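PDB 5KP7: CurD from Moorea producens 3L, which probably acts as an HMG-CoA synthase-like enzyme of the thiolase superfamily and binds a 4'-phosphopantetheine arm. Local coordinates for residues Tyr252-Tyr255 and Gln256-Glu260; Ala284-Asn287 and Met288-Leu292. The protein carries 3 engineered substitutions. One frame throughout, in Å; residues are numbered along the deposited sequence.

Interaction 1. Residues Tyr252-Tyr255 and Gln256-Glu260; sequences YRHY and QNRVE. With SO4 (sulfate ion), chain D.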
loop_
_atom_site.group_PDB
_atom_site.type_symbol
_atom_site.label_atom_id
_atom_site.label_comp_id
_atom_site.label_asym_id
_atom_site.label_seq_id
_atom_site.Cartn_x
_atom_site.Cartn_y
_atom_site.Cartn_z
ATOM N N TYR A 252 -1.013 13.114 11.297
ATOM C CA TYR A 252 0.258 13.658 11.765
ATOM C C TYR A 252 0.038 14.742 12.831
ATOM O O TYR A 252 0.762 14.770 13.821
ATOM C CB TYR A 252 1.141 14.179 10.623
ATOM C CG TYR A 252 2.466 14.693 11.154
ATOM C CD1 TYR A 252 3.443 13.800 11.600
ATOM C CD2 TYR A 252 2.721 16.063 11.276
ATOM C CE1 TYR A 252 4.623 14.242 12.157
ATOM C CE2 TYR A 252 3.906 16.503 11.821
ATOM C CZ TYR A 252 4.849 15.591 12.254
ATOM O OH TYR A 252 6.044 16.066 12.776
ATOM N N ARG A 253 -0.969 15.597 12.654
ATOM C CA ARG A 253 -1.263 16.636 13.663
ATOM C C ARG A 253 -1.564 15.992 15.006
ATOM O O ARG A 253 -1.111 16.469 16.035
ATOM C CB ARG A 253 -2.426 17.532 13.243
ATOM C CG ARG A 253 -2.774 18.564 14.325
ATOM C CD ARG A 253 -3.697 19.688 13.878
ATOM N NE ARG A 253 -3.153 20.398 12.716
ATOM C CZ ARG A 253 -3.671 20.386 11.481
ATOM N NH1 ARG A 253 -4.785 19.724 11.188
ATOM N NH2 ARG A 253 -3.068 21.077 10.522
ATOM N N HIS A 254 -2.333 14.899 14.990
ATOM C CA HIS A 254 -2.678 14.181 16.218
ATOM C C HIS A 254 -1.414 13.622 16.888
ATOM O O HIS A 254 -1.227 13.742 18.110
ATOM C CB HIS A 254 -3.710 13.088 15.900
ATOM C CG HIS A 254 -4.347 12.469 17.100
ATOM N ND1 HIS A 254 -4.730 11.147 17.141
ATOM C CD2 HIS A 254 -4.661 12.984 18.309
ATOM C CE1 HIS A 254 -5.278 10.877 18.305
ATOM N NE2 HIS A 254 -5.244 11.980 19.041
ATOM N N TYR A 255 -0.514 13.064 16.082
ATOM C CA TYR A 255 0.764 12.584 16.601
ATOM C C TYR A 255 1.570 13.756 17.211
ATOM O O TYR A 255 2.108 13.641 18.321
ATOM C CB TYR A 255 1.518 11.891 15.476
ATOM C CG TYR A 255 2.911 11.398 15.775
ATOM C CD1 TYR A 255 3.978 12.286 15.837
ATOM C CD2 TYR A 255 3.183 10.024 15.900
ATOM C CE1 TYR A 255 5.273 11.840 16.069
ATOM C CE2 TYR A 255 4.469 9.568 16.117
ATOM C CZ TYR A 255 5.521 10.479 16.197
ATOM O OH TYR A 255 6.817 10.045 16.413
ATOM N N GLN A 256 1.627 14.863 16.486
ATOM C CA GLN A 256 2.359 16.061 16.935
ATOM C C GLN A 256 1.818 16.576 18.269
ATOM O O GLN A 256 2.603 16.968 19.163
ATOM C CB GLN A 256 2.306 17.129 15.836
ATOM C CG GLN A 256 3.082 18.394 16.119
ATOM C CD GLN A 256 2.759 19.485 15.118
ATOM O OE1 GLN A 256 3.279 19.512 14.003
ATOM N NE2 GLN A 256 1.852 20.380 15.511
ATOM N N ASN A 257 0.495 16.549 18.420
ATOM C CA ASN A 257 -0.147 16.907 19.684
ATOM C C ASN A 257 0.273 16.012 20.847
ATOM O O ASN A 257 0.387 16.489 21.974
ATOM C CB ASN A 257 -1.686 16.934 19.552
ATOM C CG ASN A 257 -2.186 18.073 18.672
ATOM O OD1 ASN A 257 -1.468 19.030 18.371
ATOM N ND2 ASN A 257 -3.429 17.970 18.261
ATOM N N ARG A 258 0.566 14.754 20.564
ATOM C CA ARG A 258 0.985 13.791 21.569
ATOM C C ARG A 258 2.479 13.674 21.797
ATOM O O ARG A 258 2.873 13.175 22.833
ATOM C CB ARG A 258 0.452 12.420 21.210
ATOM C CG ARG A 258 -1.048 12.384 21.339
ATOM C CD ARG A 258 -1.637 11.119 20.813
ATOM N NE ARG A 258 -2.909 10.845 21.476
ATOM C CZ ARG A 258 -3.687 9.802 21.200
ATOM N NH1 ARG A 258 -3.352 8.954 20.231
ATOM N NH2 ARG A 258 -4.811 9.622 21.891
ATOM N N VAL A 259 3.296 14.128 20.858
ATOM C CA VAL A 259 4.748 13.978 20.933
ATOM C C VAL A 259 5.368 15.390 20.904
ATOM O O VAL A 259 5.683 15.946 19.856
ATOM C CB VAL A 259 5.279 13.082 19.788
ATOM C CG1 VAL A 259 6.760 12.780 19.972
ATOM C CG2 VAL A 259 4.514 11.780 19.724
ATOM N N GLU A 260 5.557 15.977 22.075
ATOM C CA GLU A 260 5.905 17.395 22.147
ATOM C C GLU A 260 7.263 17.701 21.515
ATOM O O GLU A 260 8.252 17.045 21.802
ATOM C CB GLU A 260 5.858 17.893 23.597
ATOM C CG GLU A 260 6.101 19.395 23.734
ATOM C CD GLU A 260 6.104 19.862 25.174
ATOM O OE1 GLU A 260 6.886 20.790 25.486
ATOM O OE2 GLU A 260 5.327 19.308 25.989
HETATM S S SO4 D . 10.342 11.159 18.646
HETATM O O1 SO4 D . 9.309 11.118 17.587
HETATM O O2 SO4 D . 10.307 9.901 19.436
HETATM O O3 SO4 D . 10.092 12.307 19.545
HETATM O O4 SO4 D . 11.670 11.328 18.015
HETATM O O HOH W 1 5.835 18.576 13.697
#
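Val259 lays CG2 over one face of the Tyr255 ring, a CH-pi contact in which the methyl stands 3.9 Å from the ring centroid, only 15° off the normal and displaced toward the CE1 rim. At the hydroxyl edge of the same ring, near its plane, sits a sulfate ion, probably from the crystallisation liquor: Tyr255 OH donates a 3.0 Å hydrogen bond to its O1, and Val259 CG1 reaches its O3. Ser360 also hydrogen-bonds to this hydroxyl, and Phe358 meets the ring edge-to-face. Replacing Tyr255 by an alanine would probably leave Val259 CG2 without its aromatic face and Ser360 without its hydroxyl partner. A second pair of flat groups lies one residue back, where the Arg258 guanidinium takes His254 NE2 over its centre, 3.4 Å above the plane, the two planes inclined by 34°. Both groups are tied down elsewhere, His254 ND1 to Tyr217 N and Arg258 NH1 to Asn215 O, so the overlap is held from strand 208-219. All this happens on the last turns of helix 237-258. Gln256 N to Tyr252 O (2.8 Å) and Asn257 N to Arg253 O (2.9 Å) are regular i to i+4 bonds, whereas Tyr255 O receives only weak bonds from Arg258 N and Val259 N as the helix ends and Val259 leaves helical geometry. Tyr252 and Gln256 are joined through one water, which accepts from Tyr252 OH and donates to Gln256 OE1, each at 2.7 Å. With CG anti to the backbone N (chi1 -177°) and an extended chain beyond it, Gln256 brings its amide obliquely across the phenol, OE1 toward CE2, the planes nearly perpendicular; Phe358 and Tyr264 each meet the Tyr252 ring edge-to-face.

Interaction 2. Residues Ala284-Asn287 and Met288-Leu292; sequences AHRN and MMRRL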
loop_
_atom_site.group_PDB
_atom_site.type_symbol
_atom_site.label_atom_id
_atom_site.label_comp_id
_atom_site.label_asym_id
_atom_site.label_seq_id
_atom_site.Cartn_x
_atom_site.Cartn_y
_atom_site.Cartn_z
ATOM N N ALA A 284 2.129 13.980 -1.700
ATOM C CA ALA A 284 1.810 14.084 -0.274
ATOM C C ALA A 284 2.960 14.654 0.561
ATOM O O ALA A 284 2.766 15.555 1.383
ATOM C CB ALA A 284 1.356 12.735 0.275
ATOM N N HIS A 285 4.165 14.149 0.316
ATOM C CA HIS A 285 5.346 14.622 1.015
ATOM C C HIS A 285 5.555 16.118 0.712
ATOM O O HIS A 285 5.865 16.885 1.622
ATOM C CB HIS A 285 6.573 13.795 0.594
ATOM C CG HIS A 285 7.880 14.376 1.023
ATOM N ND1 HIS A 285 8.658 15.124 0.171
ATOM C CD2 HIS A 285 8.547 14.330 2.197
ATOM C CE1 HIS A 285 9.745 15.524 0.800
ATOM N NE2 HIS A 285 9.704 15.051 2.030
ATOM N N ARG A 286 5.372 16.506 -0.542
ATOM C CA ARG A 286 5.525 17.908 -0.944
ATOM C C ARG A 286 4.506 18.780 -0.200
ATOM O O ARG A 286 4.858 19.825 0.362
ATOM C CB ARG A 286 5.348 18.044 -2.449
ATOM C CG ARG A 286 5.368 19.483 -2.995
ATOM C CD ARG A 286 4.589 19.537 -4.307
ATOM N NE ARG A 286 5.213 18.692 -5.269
ATOM C CZ ARG A 286 4.654 17.807 -6.094
ATOM N NH1 ARG A 286 3.346 17.631 -6.248
ATOM N NH2 ARG A 286 5.488 17.116 -6.857
ATOM N N ASN A 287 3.256 18.318 -0.144
ATOM C CA ASN A 287 2.211 19.071 0.557
ATOM C C ASN A 287 2.539 19.238 2.046
ATOM O O ASN A 287 2.418 20.332 2.617
ATOM C CB ASN A 287 0.861 18.377 0.360
ATOM C CG ASN A 287 -0.299 19.170 0.926
ATOM O OD1 ASN A 287 -1.097 18.641 1.709
ATOM N ND2 ASN A 287 -0.429 20.408 0.503
ATOM N N MET A 288 2.978 18.155 2.676
ATOM C CA MET A 288 3.380 18.223 4.072
ATOM C C MET A 288 4.557 19.176 4.328
ATOM O O MET A 288 4.523 19.976 5.271
ATOM C CB MET A 288 3.742 16.838 4.603
ATOM C CG MET A 288 2.569 15.849 4.624
ATOM S SD MET A 288 1.393 16.160 5.954
ATOM C CE MET A 288 2.309 15.470 7.321
ATOM N N MET A 289 5.600 19.069 3.499
ATOM C CA MET A 289 6.784 19.942 3.627
ATOM C C MET A 289 6.434 21.426 3.396
ATOM O O MET A 289 6.914 22.294 4.138
ATOM C CB MET A 289 7.907 19.498 2.691
ATOM C CG MET A 289 8.585 18.182 3.086
ATOM S SD MET A 289 9.525 18.274 4.622
ATOM C CE MET A 289 10.946 19.237 4.123
ATOM N N ARG A 290 5.609 21.708 2.389
ATOM C CA ARG A 290 5.164 23.098 2.096
ATOM C C ARG A 290 4.430 23.678 3.320
ATOM O O ARG A 290 4.725 24.793 3.747
ATOM C CB ARG A 290 4.274 23.098 0.835
ATOM C CG ARG A 290 3.963 24.407 0.109
ATOM C CD ARG A 290 3.450 24.138 -1.335
ATOM N NE ARG A 290 2.428 23.071 -1.374
ATOM C CZ ARG A 290 2.185 22.213 -2.389
ATOM N NH1 ARG A 290 2.849 22.275 -3.549
ATOM N NH2 ARG A 290 1.240 21.280 -2.242
ATOM N N ARG A 291 3.508 22.921 3.904
ATOM C CA ARG A 291 2.679 23.436 5.004
ATOM C C ARG A 291 3.433 23.485 6.344
ATOM O O ARG A 291 3.391 24.504 7.052
ATOM C CB ARG A 291 1.398 22.624 5.126
ATOM C CG ARG A 291 0.337 23.243 6.050
ATOM C CD ARG A 291 -0.889 22.349 6.163
ATOM N NE ARG A 291 -0.457 20.968 6.328
ATOM C CZ ARG A 291 -0.097 20.376 7.477
ATOM N NH1 ARG A 291 -0.159 21.015 8.656
ATOM N NH2 ARG A 291 0.320 19.108 7.439
ATOM N N LEU A 292 4.169 22.428 6.676
ATOM C CA LEU A 292 4.793 22.333 8.001
ATOM C C LEU A 292 6.128 23.069 8.096
ATOM O O LEU A 292 6.467 23.600 9.144
ATOM C CB LEU A 292 4.985 20.873 8.399
ATOM C CG LEU A 292 3.678 20.112 8.624
ATOM C CD1 LEU A 292 3.938 18.614 8.661
ATOM C CD2 LEU A 292 2.981 20.582 9.897
#
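Met289 rests CG on one face of the His285 ring, 3.8 Å from the centroid and nearest to NE2, as a CH-pi contact; SD lies farther off and oblique, 4.8 Å from that centroid. The Met289 chain starts beside its backbone N (chi1 -71°) and bends twice more, keeping the thioether alongside the imidazole. On the next ridge Arg286 and Arg290 run side by side, pointing the same way, and Arg290 NH1 comes within 3.3 Å of Arg286 CD. Their like charges are each answered by an acidic side chain of another protein chain, which probably offsets the repulsion between them. Beneath these side chains the backbone bonds are regular: Met288 N to Ala284 O, Met289 N to His285 O and Arg290 N to Arg286 O are all 2.9 Å. Farther out, Asp303 hydrogen-bonds to His285 NE2 and Ile300 touches both Arg286 and Met289, so helix 297-307 backs this face, while Met288 packs against Cys248 of helix 237-258. Such i to i+4 side-chain pairing on an unbroken alpha-helix here gives helix 278-293 one face packed within CurD and another at the interface with a second protein.

How the interactions relate
Interactions 1 and 2 lie on two packed helices, 237-258 and 278-293, with their centres about 16 Å apart. Tyr252 is the main bridge: its CB meets Met288 CE at 3.7 Å, and its CE2 meets Leu292 CD1 at 3.8 Å. Beside this apolar seam Arg253 NH2 and Arg291 NH1 approach to 3.5 Å; Glu249 is salt-bridged to Arg253 and forms a long, weak ion pair with Arg291, which probably eases their repulsion. The 4'-phosphopantetheine site is nearer interaction 2, the Ala284 side chain being about 9 Å from the ligand and about 12 Å from the side chain of Ser240, whereas interaction 1 lies away from it.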